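Local coordinates for protein putative tagatose-6-phosphate ketose/aldose isomerase (Escherichia coli, PDB 3C3J) that is of unknown function but is a putative isomerase built from two SIS domains, each around a parallel beta sheet, at residues A[224-236]-A[253-265]. Residues are numbered along the deposited sequence; the frame is centred on the assembly and turned at random.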
# COMPACT_ATOMS: atom_id res chain seq x y z
N TRP A 224 -9.77 15.54 -18.46
CA TRP A 224 -9.01 15.35 -17.23
C TRP A 224 -7.61 14.80 -17.55
O TRP A 224 -7.42 14.10 -18.55
CB TRP A 224 -9.75 14.44 -16.23
CG TRP A 224 -10.60 13.42 -16.86
CD1 TRP A 224 -10.19 12.44 -17.72
CD2 TRP A 224 -12.00 13.29 -16.73
NE1 TRP A 224 -11.26 11.70 -18.12
CE2 TRP A 224 -12.39 12.19 -17.53
CE3 TRP A 224 -12.98 13.98 -16.01
CZ2 TRP A 224 -13.71 11.77 -17.63
CZ3 TRP A 224 -14.29 13.57 -16.12
CH2 TRP A 224 -14.64 12.48 -16.92
N LYS A 225 -6.65 15.17 -16.71
CA LYS A 225 -5.26 14.72 -16.78
C LYS A 225 -4.87 13.82 -15.59
O LYS A 225 -3.81 13.18 -15.60
CB LYS A 225 -4.35 15.93 -16.71
CG LYS A 225 -4.54 16.92 -17.86
CD LYS A 225 -3.84 16.47 -19.11
CE LYS A 225 -3.69 17.64 -20.12
NZ LYS A 225 -2.96 18.81 -19.52
N ARG A 226 -5.69 13.83 -14.56
CA ARG A 226 -5.45 13.00 -13.37
C ARG A 226 -6.75 12.38 -12.95
O ARG A 226 -7.81 13.02 -13.02
CB ARG A 226 -4.89 13.82 -12.21
CG ARG A 226 -3.60 14.56 -12.55
CD ARG A 226 -3.08 15.39 -11.39
NE ARG A 226 -1.74 15.91 -11.65
CZ ARG A 226 -1.04 16.67 -10.80
NH1 ARG A 226 0.17 17.09 -11.15
NH2 ARG A 226 -1.53 17.00 -9.62
N ILE A 227 -6.67 11.13 -12.52
CA ILE A 227 -7.79 10.48 -11.90
C ILE A 227 -7.36 9.92 -10.55
O ILE A 227 -6.26 9.38 -10.42
CB ILE A 227 -8.41 9.38 -12.80
CG1 ILE A 227 -9.64 8.77 -12.12
CG2 ILE A 227 -7.41 8.31 -13.18
CD1 ILE A 227 -10.54 8.00 -13.07
N VAL A 228 -8.22 10.10 -9.56
CA VAL A 228 -7.99 9.57 -8.23
C VAL A 228 -9.19 8.74 -7.83
O VAL A 228 -10.33 9.25 -7.85
CB VAL A 228 -7.80 10.65 -7.15
CG1 VAL A 228 -7.37 9.94 -5.79
CG2 VAL A 228 -6.81 11.69 -7.59
N TYR A 229 -8.94 7.49 -7.46
CA TYR A 229 -9.97 6.65 -6.85
C TYR A 229 -9.76 6.55 -5.35
O TYR A 229 -8.63 6.31 -4.91
CB TYR A 229 -9.96 5.24 -7.46
CG TYR A 229 -10.49 5.15 -8.88
CD1 TYR A 229 -11.85 4.99 -9.14
CD2 TYR A 229 -9.61 5.14 -9.96
CE1 TYR A 229 -12.33 4.86 -10.44
CE2 TYR A 229 -10.07 5.01 -11.25
CZ TYR A 229 -11.44 4.86 -11.49
OH TYR A 229 -11.89 4.72 -12.78
N LEU A 230 -10.84 6.67 -4.59
CA LEU A 230 -10.81 6.62 -3.11
C LEU A 230 -11.77 5.58 -2.57
O LEU A 230 -12.92 5.46 -3.03
CB LEU A 230 -11.15 7.99 -2.50
CG LEU A 230 -10.33 9.22 -2.93
CD1 LEU A 230 -10.88 10.54 -2.35
CD2 LEU A 230 -8.86 9.03 -2.55
N GLY A 231 -11.29 4.78 -1.62
CA GLY A 231 -12.12 3.78 -0.95
C GLY A 231 -11.54 3.45 0.42
O GLY A 231 -10.33 3.39 0.57
N SER A 232 -12.41 3.24 1.40
CA SER A 232 -11.97 2.96 2.77
C SER A 232 -11.68 1.49 2.98
O SER A 232 -12.30 0.62 2.34
CB SER A 232 -13.01 3.43 3.81
OG SER A 232 -13.15 4.84 3.82
N GLY A 233 -10.74 1.20 3.86
CA GLY A 233 -10.47 -0.20 4.23
C GLY A 233 -10.04 -0.98 3.01
O GLY A 233 -9.24 -0.48 2.21
N GLY A 234 -10.63 -2.16 2.82
CA GLY A 234 -10.35 -2.98 1.66
C GLY A 234 -10.77 -2.40 0.31
O GLY A 234 -10.24 -2.79 -0.72
N LEU A 235 -11.71 -1.45 0.30
CA LEU A 235 -12.05 -0.77 -0.95
C LEU A 235 -10.93 0.09 -1.49
O LEU A 235 -10.96 0.47 -2.66
CB LEU A 235 -13.31 0.06 -0.81
CG LEU A 235 -14.61 -0.70 -0.57
CD1 LEU A 235 -15.75 0.30 -0.30
CD2 LEU A 235 -14.95 -1.66 -1.73
N GLN A 236 -9.94 0.40 -0.66
CA GLN A 236 -8.74 1.03 -1.17
C GLN A 236 -8.06 0.12 -2.22
O GLN A 236 -7.52 0.60 -3.23
CB GLN A 236 -7.76 1.45 -0.06
CG GLN A 236 -6.61 2.24 -0.67
CD GLN A 236 -5.57 2.77 0.29
OE1 GLN A 236 -5.65 2.62 1.54
NE2 GLN A 236 -4.54 3.38 -0.30
N LYS A 253 -1.15 7.89 -20.26
CA LYS A 253 -1.54 9.26 -20.59
C LYS A 253 -2.40 9.90 -19.53
O LYS A 253 -2.29 11.09 -19.27
CB LYS A 253 -2.20 9.32 -21.97
CG LYS A 253 -1.26 8.87 -23.10
CD LYS A 253 0.11 9.57 -23.10
CE LYS A 253 1.12 8.81 -23.98
NZ LYS A 253 1.20 7.35 -23.61
N LEU A 254 -3.28 9.14 -18.90
CA LEU A 254 -4.01 9.66 -17.75
C LEU A 254 -3.31 9.19 -16.49
O LEU A 254 -3.26 7.97 -16.23
CB LEU A 254 -5.43 9.13 -17.79
CG LEU A 254 -6.52 9.69 -16.87
CD1 LEU A 254 -6.38 11.21 -16.60
CD2 LEU A 254 -7.89 9.36 -17.50
N ALA A 255 -2.73 10.13 -15.75
CA ALA A 255 -2.10 9.82 -14.46
C ALA A 255 -3.20 9.34 -13.50
O ALA A 255 -4.26 9.96 -13.40
CB ALA A 255 -1.39 11.07 -13.89
N ALA A 256 -2.94 8.25 -12.80
CA ALA A 256 -3.93 7.68 -11.88
C ALA A 256 -3.36 7.43 -10.48
O ALA A 256 -2.21 6.99 -10.33
CB ALA A 256 -4.57 6.40 -12.46
N PHE A 257 -4.18 7.72 -9.47
CA PHE A 257 -3.80 7.68 -8.06
C PHE A 257 -4.89 6.97 -7.29
O PHE A 257 -6.04 6.89 -7.74
CB PHE A 257 -3.63 9.09 -7.50
CG PHE A 257 -2.73 9.95 -8.30
CD1 PHE A 257 -1.37 10.01 -8.03
CD2 PHE A 257 -3.23 10.72 -9.35
CE1 PHE A 257 -0.52 10.80 -8.80
CE2 PHE A 257 -2.38 11.51 -10.13
CZ PHE A 257 -1.04 11.55 -9.85
N TYR A 258 -4.54 6.44 -6.13
CA TYR A 258 -5.53 5.84 -5.22
C TYR A 258 -5.20 6.20 -3.78
O TYR A 258 -4.05 6.48 -3.44
CB TYR A 258 -5.51 4.31 -5.34
CG TYR A 258 -4.16 3.72 -5.05
CD1 TYR A 258 -3.84 3.23 -3.77
CD2 TYR A 258 -3.18 3.68 -6.03
CE1 TYR A 258 -2.58 2.71 -3.50
CE2 TYR A 258 -1.89 3.16 -5.75
CZ TYR A 258 -1.61 2.68 -4.49
OH TYR A 258 -0.35 2.16 -4.21
N ASP A 259 -6.20 6.11 -2.93
CA ASP A 259 -6.02 6.28 -1.49
C ASP A 259 -7.30 5.93 -0.78
O ASP A 259 -8.29 5.55 -1.41
CB ASP A 259 -5.63 7.72 -1.13
CG ASP A 259 -4.62 7.81 0.03
OD1 ASP A 259 -4.71 7.09 1.05
OD2 ASP A 259 -3.72 8.67 -0.08
N SER A 260 -7.28 6.02 0.54
CA SER A 260 -8.50 5.96 1.32
C SER A 260 -8.98 7.40 1.51
O SER A 260 -8.18 8.33 1.45
CB SER A 260 -8.26 5.33 2.68
OG SER A 260 -7.41 6.14 3.44
N PRO A 261 -10.29 7.60 1.66
CA PRO A 261 -10.80 8.94 1.95
C PRO A 261 -10.11 9.66 3.13
O PRO A 261 -9.74 10.83 2.98
CB PRO A 261 -12.29 8.68 2.23
CG PRO A 261 -12.61 7.52 1.37
CD PRO A 261 -11.37 6.64 1.42
N THR A 262 -9.90 8.96 4.25
CA THR A 262 -9.28 9.59 5.41
C THR A 262 -7.75 9.79 5.20
O THR A 262 -7.21 10.83 5.57
CB THR A 262 -9.56 8.82 6.70
OG1 THR A 262 -9.13 7.47 6.51
CG2 THR A 262 -11.07 8.83 7.01
N GLY A 263 -7.10 8.83 4.56
CA GLY A 263 -5.69 8.93 4.19
C GLY A 263 -5.42 10.11 3.27
O GLY A 263 -4.39 10.79 3.39
N PHE A 264 -6.38 10.38 2.38
CA PHE A 264 -6.26 11.44 1.37
C PHE A 264 -6.01 12.82 1.95
O PHE A 264 -5.31 13.64 1.34
CB PHE A 264 -7.51 11.45 0.48
CG PHE A 264 -7.32 12.10 -0.88
CD1 PHE A 264 -6.27 11.73 -1.70
CD2 PHE A 264 -8.24 13.03 -1.34
CE1 PHE A 264 -6.11 12.31 -2.96
CE2 PHE A 264 -8.10 13.61 -2.60
CZ PHE A 264 -7.02 13.25 -3.41
N ARG A 265 -6.55 13.08 3.14
CA ARG A 265 -6.39 14.39 3.79
C ARG A 265 -4.96 14.71 4.20
O ARG A 265 -4.59 15.87 4.26
CB ARG A 265 -7.24 14.46 5.05
CG ARG A 265 -8.69 14.63 4.78
CD ARG A 265 -9.36 15.17 6.01
NE ARG A 265 -10.79 15.25 5.80
CZ ARG A 265 -11.64 14.24 6.02
NH1 ARG A 265 -11.21 13.07 6.50
NH2 ARG A 265 -12.92 14.43 5.80
O HOH W 1 -10.84 6.14 4.73
O HOH W 2 -2.67 5.13 -0.54
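Leu230 meets Phe264 through two complementary torsions: the leucine CG stands beside its backbone N (chi1 -55°), while the Phe264 ring swings anti to its N (chi1 -159°). Leu230 CD2 lies over one face of the ring, 4.0 Å from its centroid, a CH-pi contact offset toward the rim. Leu230 CD1 reaches Phe264 CD2 at 3.8 Å, and Val228, whose side chain points against that of Phe264, brings CG1 within 3.9 Å of Phe264 CE1. Farther along this face, Phe257 receives Arg226 CB at its edge, near the ring plane; its ring also meets that of Phe257 of the second subunit, and Arg226 NH2 bonds to Gly252 O of that subunit, so this face runs into the dimer interface. On the other face, Ile227 CG2 presses on Ala256 CB at 3.5 Å, tighter than usual packing.

The axes of strands 226-231 and 255-259 approach to 4.6 Å, running parallel at an 18° angle, and six backbone hydrogen bonds alternate between them, from Ala255 N to Lys225 O through to Gly231 N to Asp259 O. With helix 235-249 between them they form a beta-alpha-beta crossover of the SIS domain.

At the start of helix 235-249, Gln236, extended past CG, reaches back to strand 255-259 and brings NE2 to the edge of the Tyr258 ring, 3.5 Å from CD1. Asp259 OD1 accepts Ser260 N through its anti lone pair, and Ser260 OG N-caps the weakly bonded helical turn at about 261-264 by accepting Gly263 N at 2.9 Å. A water donates to Ser232 OG, itself bonded to Asp292, and accepts from Thr262 N.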